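Local coordinates for protein hydroxymethyldihydropterin pyrophosphokinase-dihydropteroate synthase, putative (Plasmodium vivax, PDB 5Z79) that catalyses two successive steps of folate synthesis, diphosphorylation of 6-hydroxymethyl-7,8-dihydropterin and its condensation with 4-aminobenzoic acid to dihydropteroate, at residues N344-F348 with G378-A383; A360-F365 with V401-F405; R659-S663 with Y674-C679. The contacts are given in a common frame with arbitrary orientation. Residue numbers count along the deposited sequence, not the author numbering.

Contact 1. Residues N344-F348 with G378-A383. Unlike the reference sequence in segment 378-383: A383 (reference Gly). With HH2 (6-hydroxymethylpterin-diphosphate), chain G; PAB (4-aminobenzoic acid), chain I.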
loop_
_atom_site.group_PDB
_atom_site.type_symbol
_atom_site.label_atom_id
_atom_site.label_comp_id
_atom_site.label_asym_id
_atom_site.label_seq_id
_atom_site.Cartn_x
_atom_site.Cartn_y
_atom_site.Cartn_z
ATOM N N ASN A 344 -27.381 18.066 13.152
ATOM C CA ASN A 344 -27.764 18.119 14.540
ATOM C C ASN A 344 -26.819 19.053 15.270
ATOM O O ASN A 344 -25.735 19.341 14.771
ATOM C CB ASN A 344 -27.711 16.735 15.153
ATOM C CG ASN A 344 -26.309 16.245 15.325
ATOM O OD1 ASN A 344 -25.619 16.659 16.246
ATOM N ND2 ASN A 344 -25.868 15.363 14.437
ATOM N N TYR A 345 -27.231 19.502 16.451
ATOM C CA TYR A 345 -26.468 20.466 17.239
ATOM C C TYR A 345 -25.295 19.875 18.024
ATOM O O TYR A 345 -24.525 20.623 18.600
ATOM C CB TYR A 345 -27.392 21.200 18.214
ATOM C CG TYR A 345 -28.346 22.129 17.510
ATOM C CD1 TYR A 345 -27.921 23.368 17.039
ATOM C CD2 TYR A 345 -29.668 21.775 17.301
ATOM C CE1 TYR A 345 -28.794 24.219 16.379
ATOM C CE2 TYR A 345 -30.544 22.619 16.647
ATOM C CZ TYR A 345 -30.105 23.833 16.191
ATOM O OH TYR A 345 -30.985 24.668 15.551
ATOM N N ASP A 346 -25.208 18.569 18.068
ATOM C CA ASP A 346 -24.255 17.951 18.943
ATOM C C ASP A 346 -23.383 16.874 18.358
ATOM O O ASP A 346 -23.299 15.801 18.862
ATOM C CB ASP A 346 -25.022 17.394 20.177
ATOM C CG ASP A 346 -26.534 17.220 19.954
ATOM O OD1 ASP A 346 -26.973 16.441 19.121
ATOM O OD2 ASP A 346 -27.286 17.891 20.615
ATOM N N SER A 347 -22.586 17.200 17.379
ATOM C CA SER A 347 -21.772 16.153 16.750
ATOM C C SER A 347 -20.362 16.575 16.996
ATOM O O SER A 347 -20.106 17.779 17.052
ATOM C CB SER A 347 -22.085 15.970 15.259
ATOM O OG SER A 347 -23.048 14.933 15.056
ATOM N N PHE A 348 -19.460 15.606 17.190
ATOM C CA PHE A 348 -18.221 15.919 17.917
ATOM C C PHE A 348 -17.291 16.895 17.175
ATOM O O PHE A 348 -16.519 17.597 17.826
ATOM C CB PHE A 348 -17.507 14.651 18.454
ATOM C CG PHE A 348 -16.848 13.805 17.402
ATOM C CD1 PHE A 348 -15.572 14.101 16.958
ATOM C CD2 PHE A 348 -17.501 12.700 16.877
ATOM C CE1 PHE A 348 -14.971 13.323 15.991
ATOM C CE2 PHE A 348 -16.908 11.916 15.916
ATOM C CZ PHE A 348 -15.638 12.221 15.480
ATOM N N GLY A 378 -27.056 12.151 9.223
ATOM C CA GLY A 378 -27.251 11.656 10.575
ATOM C C GLY A 378 -27.912 12.657 11.471
ATOM O O GLY A 378 -27.363 13.731 11.657
ATOM N N GLY A 379 -29.075 12.290 12.043
ATOM C CA GLY A 379 -29.869 13.183 12.936
ATOM C C GLY A 379 -29.460 13.229 14.406
ATOM O O GLY A 379 -29.674 14.205 15.086
ATOM N N GLU A 380 -28.876 12.160 14.910
ATOM C CA GLU A 380 -28.485 12.087 16.307
ATOM C C GLU A 380 -27.050 11.632 16.358
ATOM O O GLU A 380 -26.612 10.881 15.495
ATOM C CB GLU A 380 -29.376 11.070 17.028
ATOM C CG GLU A 380 -29.278 11.106 18.543
ATOM C CD GLU A 380 -30.474 10.430 19.223
ATOM O OE1 GLU A 380 -31.493 11.127 19.526
ATOM O OE2 GLU A 380 -30.386 9.199 19.466
ATOM N N SER A 381 -26.319 12.066 17.368
ATOM C CA SER A 381 -24.906 11.763 17.481
ATOM C C SER A 381 -24.715 10.496 18.327
ATOM O O SER A 381 -25.460 10.274 19.283
ATOM C CB SER A 381 -24.225 12.963 18.126
ATOM O OG SER A 381 -22.871 12.713 18.424
ATOM N N SER A 382 -23.727 9.669 17.984
ATOM C CA SER A 382 -23.389 8.514 18.823
ATOM C C SER A 382 -22.028 8.613 19.495
ATOM O O SER A 382 -21.506 7.609 20.003
ATOM C CB SER A 382 -23.452 7.237 17.998
ATOM O OG SER A 382 -24.809 6.888 17.769
ATOM N N ALA A 383 -21.479 9.825 19.534
ATOM C CA ALA A 383 -20.123 10.044 20.022
ATOM C C ALA A 383 -19.991 9.924 21.539
ATOM O O ALA A 383 -20.947 10.191 22.256
ATOM C CB ALA A 383 -19.616 11.396 19.553
HETATM N N1 HH2 G . -19.466 6.406 12.965
HETATM C C2 HH2 G . -20.211 7.496 13.271
HETATM C C3 HH2 G . -21.492 7.653 12.750
HETATM N N4 HH2 G . -22.031 6.742 11.926
HETATM N N5 HH2 G . -21.846 4.714 10.762
HETATM C C6 HH2 G . -21.123 3.614 10.442
HETATM N N6 HH2 G . -21.673 2.687 9.615
HETATM N N7 HH2 G . -19.878 3.394 10.914
HETATM C C8 HH2 G . -19.245 4.246 11.735
HETATM O O8 HH2 G . -18.078 3.999 12.137
HETATM C C9 HH2 G . -19.975 5.471 12.141
HETATM C C10 HH2 G . -21.335 5.645 11.588
HETATM C C11 HH2 G . -19.650 8.592 14.154
HETATM O O4 HH2 G . -19.128 9.673 13.320
HETATM P P1 HH2 G . -19.783 11.158 13.152
HETATM O O1P HH2 G . -18.768 12.169 12.716
HETATM O O2P HH2 G . -21.118 11.114 12.417
HETATM O O3P HH2 G . -20.055 11.498 14.707
HETATM P P2 HH2 G . -21.521 11.584 15.392
HETATM O O4P HH2 G . -22.459 12.245 14.381
HETATM O O5P HH2 G . -21.165 12.353 16.649
HETATM O O6P HH2 G . -21.921 10.148 15.643
HETATM C "C1'" PAB I . -14.257 7.952 18.796
HETATM O "O1'" PAB I . -13.563 8.941 18.478
HETATM O "O2'" PAB I . -13.793 7.022 19.496
HETATM C C1 PAB I . -15.688 7.903 18.356
HETATM C C2 PAB I . -16.275 9.046 17.827
HETATM C C3 PAB I . -17.598 9.016 17.425
HETATM C C4 PAB I . -18.332 7.846 17.552
HETATM C C5 PAB I . -17.760 6.700 18.081
HETATM C C6 PAB I . -16.433 6.733 18.483
HETATM N N4 PAB I . -19.620 7.845 17.162
#

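Contact 2. Residues A360-F365 with V401-F405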
loop_
_atom_site.group_PDB
_atom_site.type_symbol
_atom_site.label_atom_id
_atom_site.label_comp_id
_atom_site.label_asym_id
_atom_site.label_seq_id
_atom_site.Cartn_x
_atom_site.Cartn_y
_atom_site.Cartn_z
ATOM N N ALA A 360 -27.141 22.874 4.824
ATOM C CA ALA A 360 -26.931 21.440 4.772
ATOM C C ALA A 360 -27.159 20.870 3.372
ATOM O O ALA A 360 -26.481 19.930 2.963
ATOM C CB ALA A 360 -27.805 20.743 5.779
ATOM N N VAL A 361 -28.095 21.443 2.628
ATOM C CA VAL A 361 -28.304 21.007 1.252
ATOM C C VAL A 361 -27.234 21.497 0.289
ATOM O O VAL A 361 -26.894 20.766 -0.622
ATOM C CB VAL A 361 -29.669 21.430 0.702
ATOM C CG1 VAL A 361 -29.759 21.155 -0.796
ATOM C CG2 VAL A 361 -30.753 20.664 1.399
ATOM N N GLU A 362 -26.727 22.718 0.472
ATOM C CA GLU A 362 -25.531 23.165 -0.275
ATOM C C GLU A 362 -24.371 22.191 -0.044
ATOM O O GLU A 362 -23.727 21.764 -0.989
ATOM C CB GLU A 362 -25.121 24.587 0.102
ATOM C CG GLU A 362 -26.128 25.651 -0.323
ATOM C CD GLU A 362 -25.852 27.034 0.287
ATOM O OE1 GLU A 362 -24.857 27.214 1.047
ATOM O OE2 GLU A 362 -26.631 27.979 -0.007
ATOM N N ARG A 363 -24.168 21.806 1.212
ATOM C CA ARG A 363 -23.088 20.913 1.609
ATOM C C ARG A 363 -23.127 19.556 0.917
ATOM O O ARG A 363 -22.093 18.941 0.666
ATOM C CB ARG A 363 -23.156 20.710 3.111
ATOM C CG ARG A 363 -22.166 19.700 3.647
ATOM C CD ARG A 363 -20.753 20.028 3.221
ATOM N NE ARG A 363 -19.758 19.036 3.629
ATOM C CZ ARG A 363 -18.508 19.027 3.172
ATOM N NH1 ARG A 363 -18.101 19.946 2.300
ATOM N NH2 ARG A 363 -17.654 18.105 3.581
ATOM N N MET A 364 -24.343 19.078 0.662
ATOM C CA MET A 364 -24.593 17.862 -0.091
ATOM C C MET A 364 -24.288 18.034 -1.567
ATOM O O MET A 364 -24.059 17.081 -2.266
ATOM C CB MET A 364 -26.064 17.484 0.044
ATOM C CG MET A 364 -26.470 16.956 1.421
ATOM S SD MET A 364 -28.240 16.591 1.599
ATOM C CE MET A 364 -28.458 15.148 0.550
ATOM N N PHE A 365 -24.332 19.250 -2.061
ATOM C CA PHE A 365 -23.987 19.483 -3.446
ATOM C C PHE A 365 -22.483 19.624 -3.607
ATOM O O PHE A 365 -21.891 19.127 -4.555
ATOM C CB PHE A 365 -24.693 20.713 -3.957
ATOM C CG PHE A 365 -26.045 20.427 -4.468
ATOM C CD1 PHE A 365 -26.193 19.764 -5.654
ATOM C CD2 PHE A 365 -27.169 20.784 -3.742
ATOM C CE1 PHE A 365 -27.442 19.488 -6.130
ATOM C CE2 PHE A 365 -28.417 20.506 -4.203
ATOM C CZ PHE A 365 -28.557 19.862 -5.404
ATOM N N VAL A 401 -34.390 18.609 5.359
ATOM C CA VAL A 401 -33.200 18.464 4.537
ATOM C C VAL A 401 -33.426 17.495 3.418
ATOM O O VAL A 401 -33.233 17.838 2.259
ATOM C CB VAL A 401 -31.992 17.924 5.326
ATOM C CG1 VAL A 401 -30.758 17.941 4.442
ATOM C CG2 VAL A 401 -31.731 18.742 6.578
ATOM N N LEU A 402 -33.814 16.276 3.774
ATOM C CA LEU A 402 -33.934 15.226 2.799
ATOM C C LEU A 402 -34.917 15.602 1.714
ATOM O O LEU A 402 -34.727 15.256 0.557
ATOM C CB LEU A 402 -34.353 13.936 3.473
ATOM C CG LEU A 402 -33.260 13.148 4.212
ATOM C CD1 LEU A 402 -33.830 11.991 5.023
ATOM C CD2 LEU A 402 -32.207 12.605 3.246
ATOM N N LYS A 403 -35.952 16.338 2.109
ATOM C CA LYS A 403 -37.025 16.790 1.222
ATOM C C LYS A 403 -36.627 17.983 0.413
ATOM O O LYS A 403 -36.967 18.069 -0.743
ATOM C CB LYS A 403 -38.253 17.179 2.030
ATOM C CG LYS A 403 -39.092 15.997 2.458
ATOM C CD LYS A 403 -40.327 16.437 3.198
ATOM C CE LYS A 403 -41.366 15.341 3.144
ATOM N NZ LYS A 403 -42.552 15.665 3.978
ATOM N N LEU A 404 -35.926 18.925 1.026
ATOM C CA LEU A 404 -35.341 20.024 0.261
ATOM C C LEU A 404 -34.424 19.507 -0.837
ATOM O O LEU A 404 -34.531 19.924 -1.983
ATOM C CB LEU A 404 -34.573 20.983 1.173
ATOM C CG LEU A 404 -33.957 22.217 0.536
ATOM C CD1 LEU A 404 -34.938 22.994 -0.304
ATOM C CD2 LEU A 404 -33.426 23.073 1.656
ATOM N N PHE A 405 -33.539 18.585 -0.491
ATOM C CA PHE A 405 -32.585 18.088 -1.458
ATOM C C PHE A 405 -33.261 17.462 -2.641
ATOM O O PHE A 405 -32.777 17.580 -3.761
ATOM C CB PHE A 405 -31.696 17.031 -0.854
ATOM C CG PHE A 405 -30.754 16.417 -1.841
ATOM C CD1 PHE A 405 -29.620 17.107 -2.251
ATOM C CD2 PHE A 405 -31.001 15.173 -2.367
ATOM C CE1 PHE A 405 -28.743 16.561 -3.169
ATOM C CE2 PHE A 405 -30.137 14.612 -3.283
ATOM C CZ PHE A 405 -29.002 15.301 -3.682
#

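Contact 3. Residues R659-S663 with Y674-C679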
loop_
_atom_site.group_PDB
_atom_site.type_symbol
_atom_site.label_atom_id
_atom_site.label_comp_id
_atom_site.label_asym_id
_atom_site.label_seq_id
_atom_site.Cartn_x
_atom_site.Cartn_y
_atom_site.Cartn_z
ATOM N N ARG A 659 -1.263 26.568 1.869
ATOM C CA ARG A 659 -1.317 26.172 3.305
ATOM C C ARG A 659 -2.281 25.025 3.416
ATOM O O ARG A 659 -2.925 24.735 2.424
ATOM C CB ARG A 659 -1.776 27.346 4.216
ATOM C CG ARG A 659 -1.272 27.259 5.670
ATOM C CD ARG A 659 0.272 27.202 5.738
ATOM N NE ARG A 659 0.819 25.839 5.594
ATOM C CZ ARG A 659 2.080 25.565 5.252
ATOM N NH1 ARG A 659 2.952 26.566 5.021
ATOM N NH2 ARG A 659 2.477 24.287 5.143
ATOM N N PHE A 660 -2.349 24.362 4.576
ATOM C CA PHE A 660 -3.406 23.327 4.817
ATOM C C PHE A 660 -4.474 24.009 5.622
ATOM O O PHE A 660 -4.210 24.630 6.670
ATOM C CB PHE A 660 -2.940 22.050 5.564
ATOM C CG PHE A 660 -3.878 20.849 5.415
ATOM C CD1 PHE A 660 -5.093 20.784 6.112
ATOM C CD2 PHE A 660 -3.532 19.755 4.609
ATOM C CE1 PHE A 660 -5.933 19.694 5.991
ATOM C CE2 PHE A 660 -4.365 18.663 4.493
ATOM C CZ PHE A 660 -5.557 18.637 5.181
ATOM N N LYS A 661 -5.681 23.900 5.092
ATOM C CA LYS A 661 -6.857 24.341 5.775
ATOM C C LYS A 661 -7.749 23.103 5.989
ATOM O O LYS A 661 -7.970 22.299 5.090
ATOM C CB LYS A 661 -7.543 25.444 4.935
ATOM C CG LYS A 661 -8.229 26.542 5.761
ATOM C CD LYS A 661 -9.293 27.296 4.967
ATOM C CE LYS A 661 -8.663 28.384 4.131
ATOM N NZ LYS A 661 -8.360 29.592 4.967
ATOM N N MET A 662 -8.222 22.926 7.207
ATOM C CA MET A 662 -9.377 22.065 7.411
ATOM C C MET A 662 -10.590 22.857 6.922
ATOM O O MET A 662 -10.539 24.112 6.789
ATOM C CB MET A 662 -9.594 21.720 8.884
ATOM C CG MET A 662 -8.353 21.299 9.643
ATOM S SD MET A 662 -8.532 21.511 11.431
ATOM C CE MET A 662 -7.821 23.150 11.674
ATOM N N SER A 663 -11.669 22.127 6.646
ATOM C CA SER A 663 -12.947 22.750 6.370
ATOM C C SER A 663 -13.997 21.980 7.131
ATOM O O SER A 663 -13.797 20.808 7.468
ATOM C CB SER A 663 -13.254 22.715 4.878
ATOM O OG SER A 663 -13.569 21.390 4.466
ATOM N N TYR A 674 -6.475 18.544 15.252
ATOM C CA TYR A 674 -7.358 17.991 14.227
ATOM C C TYR A 674 -6.745 18.118 12.843
ATOM O O TYR A 674 -7.160 17.411 11.935
ATOM C CB TYR A 674 -8.758 18.632 14.266
ATOM C CG TYR A 674 -9.714 17.899 15.174
ATOM C CD1 TYR A 674 -10.393 16.747 14.735
ATOM C CD2 TYR A 674 -9.938 18.339 16.489
ATOM C CE1 TYR A 674 -11.259 16.070 15.591
ATOM C CE2 TYR A 674 -10.811 17.661 17.345
ATOM C CZ TYR A 674 -11.458 16.540 16.887
ATOM O OH TYR A 674 -12.297 15.905 17.750
ATOM N N GLN A 675 -5.782 19.019 12.669
ATOM C CA GLN A 675 -4.904 18.947 11.510
ATOM C C GLN A 675 -4.225 17.593 11.446
ATOM O O GLN A 675 -4.156 16.973 10.413
ATOM C CB GLN A 675 -3.803 19.987 11.583
ATOM C CG GLN A 675 -4.196 21.338 11.033
ATOM C CD GLN A 675 -4.483 21.273 9.546
ATOM O OE1 GLN A 675 -5.548 21.735 9.069
ATOM N NE2 GLN A 675 -3.533 20.704 8.795
ATOM N N LYS A 676 -3.699 17.151 12.572
ATOM C CA LYS A 676 -3.088 15.853 12.649
ATOM C C LYS A 676 -4.082 14.724 12.580
ATOM O O LYS A 676 -3.738 13.648 12.142
ATOM C CB LYS A 676 -2.344 15.696 13.959
ATOM C CG LYS A 676 -1.290 16.757 14.213
ATOM C CD LYS A 676 -0.540 16.455 15.500
ATOM C CE LYS A 676 0.563 17.462 15.750
ATOM N NZ LYS A 676 1.177 17.150 17.067
ATOM N N ASN A 677 -5.296 14.918 13.061
ATOM C CA ASN A 677 -6.258 13.822 13.037
ATOM C C ASN A 677 -6.798 13.607 11.635
ATOM O O ASN A 677 -6.981 12.475 11.190
ATOM C CB ASN A 677 -7.405 14.061 14.016
ATOM C CG ASN A 677 -8.270 12.814 14.223
ATOM O OD1 ASN A 677 -8.758 12.208 13.258
ATOM N ND2 ASN A 677 -8.454 12.421 15.486
ATOM N N ILE A 678 -7.059 14.707 10.946
ATOM C CA ILE A 678 -7.497 14.635 9.566
ATOM C C ILE A 678 -6.443 13.992 8.643
ATOM O O ILE A 678 -6.792 13.124 7.848
ATOM C CB ILE A 678 -7.940 16.010 9.034
ATOM C CG1 ILE A 678 -9.365 16.309 9.507
ATOM C CG2 ILE A 678 -7.902 16.037 7.512
ATOM C CD1 ILE A 678 -9.849 17.713 9.192
ATOM N N CYS A 679 -5.177 14.400 8.744
ATOM C CA CYS A 679 -4.094 13.829 7.911
ATOM C C CYS A 679 -3.746 12.367 8.238
ATOM O O CYS A 679 -3.319 11.630 7.355
ATOM C CB CYS A 679 -2.835 14.702 7.982
ATOM S SG CYS A 679 -3.120 16.295 7.206
#

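Contact 1. Residues N344-F348 with G378-A383
G378 ends strand 374-378, and its O lies 3.6 Å from N344 ND2. G379 O lies 3.2 Å from N344 CB, a backbone-to-side-chain approach. N344 itself is held inside its own loop. Its OD1 accepts from D346 N at 2.7 Å, an Asx turn, and its ND2 donates to S347 OG at 2.9 Å. S381 points its CB toward the first loop, 3.1 Å from D346 O. These are two loops at the C-terminal ends of parallel strands 336-342 and 374-378 of the TIM barrel, where this fold places its active site. Between them they grip the outer phosphate of HH2, the pterin diphosphate. S381 OG donates to HH2 O5P in a very short 2.5 Å bond, and S347 OG donates to HH2 O4P at 2.8 Å. S382 N adds a bond of 3.0 Å to HH2 O6P. A383 differs from the reference glycine. Its CB packs on F348 CD2 at 3.7 Å, while F348 CE2 lies 3.3 Å from C3 of the 4-aminobenzoic acid, PAB.

Contact 2. Residues A360-F365 with V401-F405
A methionine methyl group lies over an aromatic face here. M364 CE sits 3.7 Å from the centroid of the F405 ring, 17° off the ring normal, which makes a CH-pi contact. M364 SD lies obliquely, 4.7 Å from the same centroid, so the pair is also a Met-aromatic contact. V361 approaches the edge of this ring, with its CG1 4.3 Å from F405 CD1. F365 joins from the next position, its CZ 4.0 Å from F405 CE1, in an oblique ring pair. V361 CG2 meets L404 CD2 at 3.6 Å. At the start of both segments A360 CB reaches V401 CG1 at 4.3 Å. The two helical segments cross at -57°, with their axes 9.8 Å apart at closest approach. They belong to successive outer helices of the TIM barrel, each following a parallel strand. M364 also packs on L341, I375 and I377 of the inner strands. No hydrogen bond joins the segments, so apolar packing holds this part of the helical layer together.

Contact 3. Residues R659-S663 with Y674-C679
This is loop-to-helix packing, in which the chain leading into helix 671-691, an outer helix of the TIM barrel before strand 695-698, lies against the early turns of that helix. F660 and M662 both point their CB toward the helix, while K661 between them points away. The F660 ring meets I678 and C679, with F660 CZ 4.2 Å from I678 CG2. C679 SG lies 4.2 Å from the ring centroid, an oblique sulfur-aromatic contact. Q675 also borders the ring, its NE2 3.1 Å from F660 CD1. Two residues on, M662 packs with its CG 3.9 Å from I678 CD1 and its SD 4.0 Å from Y674 CB. The contact is part of the interface with the second subunit. K661 N donates to Q675 OE1 of the second subunit, and R659 forms a salt bridge with D700 of that subunit. Within its own chain, helix 671-691 lies beside helix 582-585, where N677 packs on I584 and V585, and N677 ND2 donates to K581 O.

Contacts 1 and 2 share the first two strand-helix units of the TIM barrel. Strand 336-342 leads through a loop of contact 1 to helix 357-369, and strand 374-378 leads through the other loop to helix 394-418. Their segments therefore alternate along the chain. The centres are about 17 Å apart, with the loops at the active site and the helices on the outside. Contact 3 later uses part of helix 671-691, before strand 695-698. Its centre is about 21 Å from that of contact 1 and 25 Å from that of contact 2. Y674 OH touches F348 CD1 at 3.8 Å, joining contact 3 to contact 1. Helix 671-691 thus links substrate-binding loop 344-348 to the subunit interface.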